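Local coordinates for mandelate racemase/muconate lactonizing enzyme (Polaromonas sp., PDB 2OG9) that belongs to the enolase superfamily and probably acts as a metal-dependent racemase or related isomerase that abstracts a proton next to a substrate carboxylate, as mandelate racemase does, at the interface of chains A and B. Coordinates in Å, arbitrary orientation; residue numbers count along the deposited sequence, not the author numbering. Chains: chain A/B, Mandelate racemase/muconate lactonizing enzyme.

Contact 1: the interface of chains A and B. Residues chain A 70, 216, 266, 291; chain B 104, 107-108.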
ATOM      1  N   ARG A  70     -21.545 -22.378 -27.867  1.00 28.56           N
ATOM      2  CA  ARG A  70     -22.810 -21.660 -27.743  1.00 29.34           C
ATOM      3  C   ARG A  70     -22.717 -20.442 -28.668  1.00 27.04           C
ATOM      4  O   ARG A  70     -21.929 -20.453 -29.607  1.00 27.82           O
ATOM      5  CB  ARG A  70     -23.090 -21.255 -26.288  1.00 30.37           C
ATOM      6  CG  ARG A  70     -23.298 -22.468 -25.380  1.00 36.14           C
ATOM      7  CD  ARG A  70     -23.718 -22.095 -23.966  1.00 41.31           C
ATOM      8  NE  ARG A  70     -23.757 -23.268 -23.092  1.00 44.75           N
ATOM      9  CZ  ARG A  70     -24.600 -24.288 -23.233  1.00 47.57           C
ATOM     10  NH1 ARG A  70     -25.493 -24.290 -24.215  1.00 49.92           N
ATOM     11  NH2 ARG A  70     -24.545 -25.316 -22.394  1.00 48.62           N
ATOM     12  N   GLN A 216     -17.801 -22.523 -11.897  1.00 36.28           N
ATOM     13  CA  GLN A 216     -18.411 -21.301 -11.375  1.00 36.70           C
ATOM     14  C   GLN A 216     -19.749 -21.523 -10.671  1.00 37.19           C
ATOM     15  O   GLN A 216     -20.571 -20.612 -10.620  1.00 38.95           O
ATOM     16  CB  GLN A 216     -18.636 -20.292 -12.509  1.00 36.64           C
ATOM     17  CG  GLN A 216     -17.437 -20.033 -13.412  1.00 38.77           C
ATOM     18  CD  GLN A 216     -17.724 -18.985 -14.478  1.00 39.96           C
ATOM     19  OE1 GLN A 216     -17.965 -17.819 -14.170  1.00 41.10           O
ATOM     20  NE2 GLN A 216     -17.701 -19.400 -15.740  1.00 41.53           N
HETATM   21  N   MSE A 266     -12.315 -18.839 -18.735  1.00 23.55           N
HETATM   22  CA  MSE A 266     -13.390 -18.016 -19.291  1.00 25.47           C
HETATM   23  C   MSE A 266     -12.957 -16.646 -19.808  1.00 24.96           C
HETATM   24  O   MSE A 266     -13.693 -15.998 -20.561  1.00 24.11           O
HETATM   25  CB  MSE A 266     -14.488 -17.808 -18.244  1.00 29.68           C
HETATM   26  CG  MSE A 266     -15.128 -19.091 -17.748  1.00 35.04           C
HETATM   27 SE   MSE A 266     -15.879 -20.106 -19.210  1.00 56.91          SE
HETATM   28  CE  MSE A 266     -17.319 -18.894 -19.679  1.00 39.05           C
ATOM     29  N   ARG A 291      -9.531 -18.382 -27.353  1.00 21.91           N
ATOM     30  CA  ARG A 291     -10.445 -17.496 -26.652  1.00 22.55           C
ATOM     31  C   ARG A 291      -9.877 -16.109 -26.324  1.00 20.16           C
ATOM     32  O   ARG A 291     -10.627 -15.137 -26.263  1.00 19.13           O
ATOM     33  CB  ARG A 291     -10.934 -18.179 -25.370  1.00 24.49           C
ATOM     34  CG  ARG A 291     -12.071 -17.449 -24.684  1.00 31.16           C
ATOM     35  CD  ARG A 291     -12.723 -18.298 -23.597  1.00 35.50           C
ATOM     36  NE  ARG A 291     -13.310 -19.527 -24.125  1.00 38.89           N
ATOM     37  CZ  ARG A 291     -14.221 -20.251 -23.480  1.00 40.65           C
ATOM     38  NH1 ARG A 291     -14.646 -19.865 -22.286  1.00 42.86           N
ATOM     39  NH2 ARG A 291     -14.714 -21.355 -24.028  1.00 41.50           N
TER
ATOM     40  N   TRP B 104     -24.650 -14.878 -21.038  1.00 24.44           N
ATOM     41  CA  TRP B 104     -24.379 -16.294 -20.792  1.00 27.12           C
ATOM     42  C   TRP B 104     -24.628 -17.115 -22.051  1.00 26.39           C
ATOM     43  O   TRP B 104     -23.931 -18.100 -22.306  1.00 27.14           O
ATOM     44  CB  TRP B 104     -25.249 -16.837 -19.650  1.00 30.74           C
ATOM     45  CG  TRP B 104     -24.732 -16.505 -18.278  1.00 35.69           C
ATOM     46  CD1 TRP B 104     -25.289 -15.644 -17.375  1.00 37.29           C
ATOM     47  CD2 TRP B 104     -23.548 -17.026 -17.660  1.00 37.19           C
ATOM     48  NE1 TRP B 104     -24.524 -15.595 -16.231  1.00 38.27           N
ATOM     49  CE2 TRP B 104     -23.449 -16.434 -16.380  1.00 39.37           C
ATOM     50  CE3 TRP B 104     -22.558 -17.936 -18.061  1.00 37.89           C
ATOM     51  CZ2 TRP B 104     -22.398 -16.720 -15.497  1.00 39.71           C
ATOM     52  CZ3 TRP B 104     -21.511 -18.222 -17.181  1.00 38.21           C
ATOM     53  CH2 TRP B 104     -21.443 -17.613 -15.915  1.00 38.19           C
ATOM     54  N   ALA B 107     -21.380 -17.012 -23.644  1.00 23.93           N
ATOM     55  CA  ALA B 107     -20.316 -16.943 -22.644  1.00 24.28           C
ATOM     56  C   ALA B 107     -18.879 -17.010 -23.159  1.00 24.33           C
ATOM     57  O   ALA B 107     -18.008 -16.319 -22.634  1.00 24.63           O
ATOM     58  CB  ALA B 107     -20.532 -18.031 -21.587  1.00 25.39           C
ATOM     59  N   SER B 108     -18.610 -17.830 -24.172  1.00 21.80           N
ATOM     60  CA  SER B 108     -17.238 -17.926 -24.657  1.00 22.16           C
ATOM     61  C   SER B 108     -16.811 -16.669 -25.411  1.00 22.72           C
ATOM     62  O   SER B 108     -15.644 -16.518 -25.767  1.00 22.60           O
ATOM     63  CB  SER B 108     -17.050 -19.170 -25.539  1.00 20.98           C
ATOM     64  OG  SER B 108     -17.646 -19.025 -26.809  1.00 22.00           O
TER
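The end of helix 95-105 and the 3-10 helix 107-109 of chain B lie against loops of chain A that follow strands 210-213 and 261-263, with the short helix 289-292 beside them. The A:Arg291 guanidinium turns one face to B:Ser108: the serine CB lies over it, toward the rim, 3.5 Å from A:Arg291 NH2. The chain runs out with CG anti to the backbone N (chi1 -170°), then bends at chi3 (-61°), which brings the flat group round over the serine. At the guanidinium edge, in its plane, lies the selenium of A:Met266, 3.3 Å from A:Arg291 NH1, a contact within chain A. Cut back to an alanine here, the side chain would probably no longer cover B:Ser108 CB, and the A:Met266 selenium would lose its neighbour. The selenomethionine is bent and turns its methyl CE onto B:Ala107, 3.8 Å from CB. Farther along, A:Gln216 offers its amide to the rim of the B:Trp104 indole, OE1 lying 3.9 Å from CH2 with amide and ring planes 45° apart. A:Arg70 adds a loose flank, its CD 4.3 Å from the B:Trp104 carbonyl O. In the fold, A:Gln216, A:Met266 and A:Arg291 belong to the TIM barrel, the first two just beyond the ends of barrel strands where this superfamily places its active site, while A:Arg70 and the chain B residues come from the N-terminal domains of their chains.

Contact 2: the interface of chains A and B. Residues chain A 104, 107, 111; chain B 216, 243, 266.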
ATOM      1  N   TRP A 104      -6.964  -2.641 -34.856  1.00 23.13           N
ATOM      2  CA  TRP A 104      -7.259  -1.244 -35.158  1.00 26.22           C
ATOM      3  C   TRP A 104      -8.328  -1.155 -36.245  1.00 25.76           C
ATOM      4  O   TRP A 104      -9.163  -0.252 -36.229  1.00 26.17           O
ATOM      5  CB  TRP A 104      -5.994  -0.493 -35.600  1.00 30.67           C
ATOM      6  CG  TRP A 104      -5.117  -0.057 -34.453  1.00 36.24           C
ATOM      7  CD1 TRP A 104      -3.893  -0.567 -34.108  1.00 38.73           C
ATOM      8  CD2 TRP A 104      -5.402   0.978 -33.501  1.00 38.31           C
ATOM      9  NE1 TRP A 104      -3.399   0.089 -33.003  1.00 39.56           N
ATOM     10  CE2 TRP A 104      -4.302   1.042 -32.611  1.00 40.67           C
ATOM     11  CE3 TRP A 104      -6.475   1.861 -33.316  1.00 39.12           C
ATOM     12  CZ2 TRP A 104      -4.251   1.954 -31.546  1.00 41.69           C
ATOM     13  CZ3 TRP A 104      -6.423   2.768 -32.256  1.00 40.05           C
ATOM     14  CH2 TRP A 104      -5.315   2.807 -31.387  1.00 40.52           C
ATOM     15  N   ALA A 107     -11.346  -1.158 -34.255  1.00 23.55           N
ATOM     16  CA  ALA A 107     -11.121  -0.532 -32.958  1.00 23.26           C
ATOM     17  C   ALA A 107     -12.357  -0.297 -32.096  1.00 23.54           C
ATOM     18  O   ALA A 107     -12.280  -0.404 -30.874  1.00 23.31           O
ATOM     19  CB  ALA A 107     -10.365   0.787 -33.140  1.00 25.03           C
ATOM     20  N   ARG A 111     -10.570  -4.760 -27.519  1.00 24.96           N
ATOM     21  CA  ARG A 111      -9.431  -5.668 -27.550  1.00 26.62           C
ATOM     22  C   ARG A 111      -9.733  -7.053 -26.992  1.00 25.07           C
ATOM     23  O   ARG A 111      -8.816  -7.780 -26.603  1.00 24.45           O
ATOM     24  CB  ARG A 111      -8.262  -5.078 -26.763  1.00 29.52           C
ATOM     25  CG  ARG A 111      -7.668  -3.821 -27.345  1.00 35.70           C
ATOM     26  CD  ARG A 111      -6.443  -3.430 -26.533  1.00 39.98           C
ATOM     27  NE  ARG A 111      -5.761  -2.248 -27.050  1.00 44.02           N
ATOM     28  CZ  ARG A 111      -4.647  -1.751 -26.520  1.00 45.41           C
ATOM     29  NH1 ARG A 111      -4.099  -2.340 -25.463  1.00 45.87           N
ATOM     30  NH2 ARG A 111      -4.085  -0.667 -27.041  1.00 45.84           N
TER
ATOM     31  N   GLN B 216      -5.324   9.801 -29.045  1.00 35.48           N
ATOM     32  CA  GLN B 216      -4.263   8.832 -28.768  1.00 36.10           C
ATOM     33  C   GLN B 216      -3.022   9.003 -29.646  1.00 36.26           C
ATOM     34  O   GLN B 216      -2.287   8.042 -29.863  1.00 37.45           O
ATOM     35  CB  GLN B 216      -4.792   7.403 -28.960  1.00 36.18           C
ATOM     36  CG  GLN B 216      -6.132   7.109 -28.302  1.00 38.10           C
ATOM     37  CD  GLN B 216      -6.597   5.680 -28.537  1.00 40.47           C
ATOM     38  OE1 GLN B 216      -5.983   4.726 -28.060  1.00 41.63           O
ATOM     39  NE2 GLN B 216      -7.688   5.527 -29.279  1.00 42.55           N
ATOM     40  N   ASP B 243      -2.554   6.429 -25.468  1.00 28.53           N
ATOM     41  CA  ASP B 243      -3.268   5.224 -25.856  1.00 29.22           C
ATOM     42  C   ASP B 243      -4.361   5.022 -24.818  1.00 29.11           C
ATOM     43  O   ASP B 243      -4.116   5.142 -23.613  1.00 26.59           O
ATOM     44  CB  ASP B 243      -2.336   4.009 -25.846  1.00 32.60           C
ATOM     45  CG  ASP B 243      -3.053   2.723 -26.234  1.00 35.24           C
ATOM     46  OD1 ASP B 243      -3.374   2.550 -27.431  1.00 39.19           O
ATOM     47  OD2 ASP B 243      -3.312   1.891 -25.343  1.00 36.59           O
HETATM   48  N   MSE B 266     -12.919   4.897 -25.835  1.00 22.94           N
HETATM   49  CA  MSE B 266     -12.558   3.676 -26.560  1.00 24.46           C
HETATM   50  C   MSE B 266     -12.869   2.382 -25.814  1.00 24.76           C
HETATM   51  O   MSE B 266     -12.912   1.307 -26.417  1.00 23.67           O
HETATM   52  CB  MSE B 266     -11.064   3.688 -26.897  1.00 29.24           C
HETATM   53  CG  MSE B 266     -10.634   4.835 -27.785  1.00 35.03           C
HETATM   54 SE   MSE B 266     -11.601   4.816 -29.456  1.00 56.62          SE
HETATM   55  CE  MSE B 266     -10.824   3.205 -30.195  1.00 38.72           C
TER
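This is a subunit interface between two copies of one protein, related by a two-fold axis, and it joins A to B within the deposited assembly of eight chains; mandelate racemase itself is an octamer, so the pairing may well be biological. As members of the enolase superfamily, the two chains meet here through the N-terminal domain of A and the barrel of B. A charged link joins A:Arg111 and B:Asp243. The arginine is extended from CG to NE, with CG anti to its carbonyl carbon (chi1 -66°), and that full length carries NH2 across to the carboxylate, which reaches toward it from chain B. A:Arg111 NH2 lies 3.2 Å from B:Asp243 OD2 and 3.3 Å from its OD1. Guanidinium and carboxylate planes are turned 33° apart and the N-H bonds of NH2 are not directed at OD2, which makes this a salt bridge without a hydrogen bond to that oxygen. Away from the charges, A:Trp104 advances its benzo rim onto the B:Gln216 amide: CH2 is 3.9 Å from OE1 and 4.2 Å from NE2, so the amide carbonyl and nitrogen share the touch, their plane 45° from the indole. An apolar contact lies nearby. Methyl CE of selenomethionine B:Met266 rests 3.8 Å from A:Ala107 CB and 4.0 Å from A:Ala107 O, a small side chain letting the long one come up against the 3-10 helix 107-109 that holds it.

Contact 3: the interface of chains A and B. Residues chain A 216, 243, 245; chain B 104, 111.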
ATOM      1  N   GLN A 216     -17.801 -22.523 -11.897  1.00 36.28           N
ATOM      2  CA  GLN A 216     -18.411 -21.301 -11.375  1.00 36.70           C
ATOM      3  C   GLN A 216     -19.749 -21.523 -10.671  1.00 37.19           C
ATOM      4  O   GLN A 216     -20.571 -20.612 -10.620  1.00 38.95           O
ATOM      5  CB  GLN A 216     -18.636 -20.292 -12.509  1.00 36.64           C
ATOM      6  CG  GLN A 216     -17.437 -20.033 -13.412  1.00 38.77           C
ATOM      7  CD  GLN A 216     -17.724 -18.985 -14.478  1.00 39.96           C
ATOM      8  OE1 GLN A 216     -17.965 -17.819 -14.170  1.00 41.10           O
ATOM      9  NE2 GLN A 216     -17.701 -19.400 -15.740  1.00 41.53           N
ATOM     10  N   ASP A 243     -17.340 -17.428  -9.642  1.00 28.17           N
ATOM     11  CA  ASP A 243     -17.554 -16.738 -10.905  1.00 29.29           C
ATOM     12  C   ASP A 243     -16.170 -16.388 -11.449  1.00 29.37           C
ATOM     13  O   ASP A 243     -15.302 -15.919 -10.709  1.00 26.36           O
ATOM     14  CB  ASP A 243     -18.347 -15.447 -10.698  1.00 32.49           C
ATOM     15  CG  ASP A 243     -18.482 -14.640 -11.978  1.00 34.88           C
ATOM     16  OD1 ASP A 243     -19.306 -15.009 -12.842  1.00 39.58           O
ATOM     17  OD2 ASP A 243     -17.749 -13.643 -12.131  1.00 37.65           O
ATOM     18  N   TYR A 245     -15.020 -13.995 -12.836  1.00 30.56           N
ATOM     19  CA  TYR A 245     -14.585 -12.625 -12.601  1.00 31.31           C
ATOM     20  C   TYR A 245     -14.434 -12.198 -11.144  1.00 30.01           C
ATOM     21  O   TYR A 245     -14.088 -11.049 -10.872  1.00 30.26           O
ATOM     22  CB  TYR A 245     -15.520 -11.670 -13.349  1.00 34.88           C
ATOM     23  CG  TYR A 245     -15.328 -11.758 -14.844  1.00 37.32           C
ATOM     24  CD1 TYR A 245     -14.343 -11.010 -15.481  1.00 39.02           C
ATOM     25  CD2 TYR A 245     -16.061 -12.666 -15.610  1.00 39.44           C
ATOM     26  CE1 TYR A 245     -14.081 -11.167 -16.841  1.00 41.77           C
ATOM     27  CE2 TYR A 245     -15.807 -12.833 -16.972  1.00 40.44           C
ATOM     28  CZ  TYR A 245     -14.814 -12.082 -17.577  1.00 40.49           C
ATOM     29  OH  TYR A 245     -14.534 -12.254 -18.912  1.00 44.47           O
TER
ATOM     30  N   TRP B 104     -24.650 -14.878 -21.038  1.00 24.44           N
ATOM     31  CA  TRP B 104     -24.379 -16.294 -20.792  1.00 27.12           C
ATOM     32  C   TRP B 104     -24.628 -17.115 -22.051  1.00 26.39           C
ATOM     33  O   TRP B 104     -23.931 -18.100 -22.306  1.00 27.14           O
ATOM     34  CB  TRP B 104     -25.249 -16.837 -19.650  1.00 30.74           C
ATOM     35  CG  TRP B 104     -24.732 -16.505 -18.278  1.00 35.69           C
ATOM     36  CD1 TRP B 104     -25.289 -15.644 -17.375  1.00 37.29           C
ATOM     37  CD2 TRP B 104     -23.548 -17.026 -17.660  1.00 37.19           C
ATOM     38  NE1 TRP B 104     -24.524 -15.595 -16.231  1.00 38.27           N
ATOM     39  CE2 TRP B 104     -23.449 -16.434 -16.380  1.00 39.37           C
ATOM     40  CE3 TRP B 104     -22.558 -17.936 -18.061  1.00 37.89           C
ATOM     41  CZ2 TRP B 104     -22.398 -16.720 -15.497  1.00 39.71           C
ATOM     42  CZ3 TRP B 104     -21.511 -18.222 -17.181  1.00 38.21           C
ATOM     43  CH2 TRP B 104     -21.443 -17.613 -15.915  1.00 38.19           C
ATOM     44  N   ARG B 111     -17.329 -10.667 -21.845  1.00 26.05           N
ATOM     45  CA  ARG B 111     -18.202  -9.618 -21.336  1.00 27.58           C
ATOM     46  C   ARG B 111     -17.950  -8.246 -21.953  1.00 26.34           C
ATOM     47  O   ARG B 111     -18.317  -7.224 -21.374  1.00 24.88           O
ATOM     48  CB  ARG B 111     -18.063  -9.510 -19.818  1.00 31.20           C
ATOM     49  CG  ARG B 111     -18.556 -10.723 -19.053  1.00 37.16           C
ATOM     50  CD  ARG B 111     -18.554 -10.425 -17.563  1.00 41.99           C
ATOM     51  NE  ARG B 111     -19.003 -11.554 -16.752  1.00 45.74           N
ATOM     52  CZ  ARG B 111     -19.103 -11.515 -15.426  1.00 48.01           C
ATOM     53  NH1 ARG B 111     -18.786 -10.403 -14.772  1.00 48.07           N
ATOM     54  NH2 ARG B 111     -19.510 -12.583 -14.753  1.00 48.83           N
TER
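A:Asp243 has a polyproline-like backbone and A:Tyr245 a near-helical one, two loop positions that together face B:Arg111, itself in a loop just past the 3-10 helix 107-109, while A:Gln216 nearby takes a left-handed helical conformation. B:Arg111 is the arm that reaches over, with 70 Å² of its surface hidden by chain A. Its guanidinium lies along the A:Tyr245 ring, the two planes 29° from parallel, so the overlap is tilted rather than flush. Ring carbon A:Tyr245 CD2 sits over the centre of the guanidinium, 3.3 Å from B:Arg111 CZ. Farther back along the arm, the methylene B:Arg111 CD covers the rim of the same tyrosine face, 3.7 Å from A:Tyr245 CE2, and the two side chains run antiparallel, alongside one another. The end of the arm meets charge: B:Arg111 NH2 forms a salt bridge to A:Asp243 OD1 at 3.1 Å, and has a weak, bent hydrogen bond to OD2 at 3.3 Å. A:Asp243 holds CG anti to its backbone N (chi1 175°), which aims the carboxylate at the arginine and also leaves OD2 beside its own loop. The ring and the carboxylate are likely to hold the flat cation on a face and at one nitrogen. The A:Gln216 amide and B:Trp104 rim border the patch. The carboxylate is anchored from its own chain: A:Tyr245 N donates to A:Asp243 OD2 at 2.8 Å, coming from above the carboxylate plane, 58° out of it.

Contact 1 and contact 3 are neighbouring stretches of one patch: the centres of their C-alpha atoms lie about 7 Å apart, and both include A:Gln216 and B:Trp104. Contact 2 stands about 24 Å from contact 1 and about 25 Å from contact 3, across the two-fold axis. With the chains exchanged it repeats elements of both, bringing together the twins of the selenomethionine-alanine packing in contact 1 and the arginine-aspartate bridge in contact 3. Each subunit mainly presents its N-terminal domain at one patch and its barrel at the other, so the A-B pair, which may be biological, is held at two places.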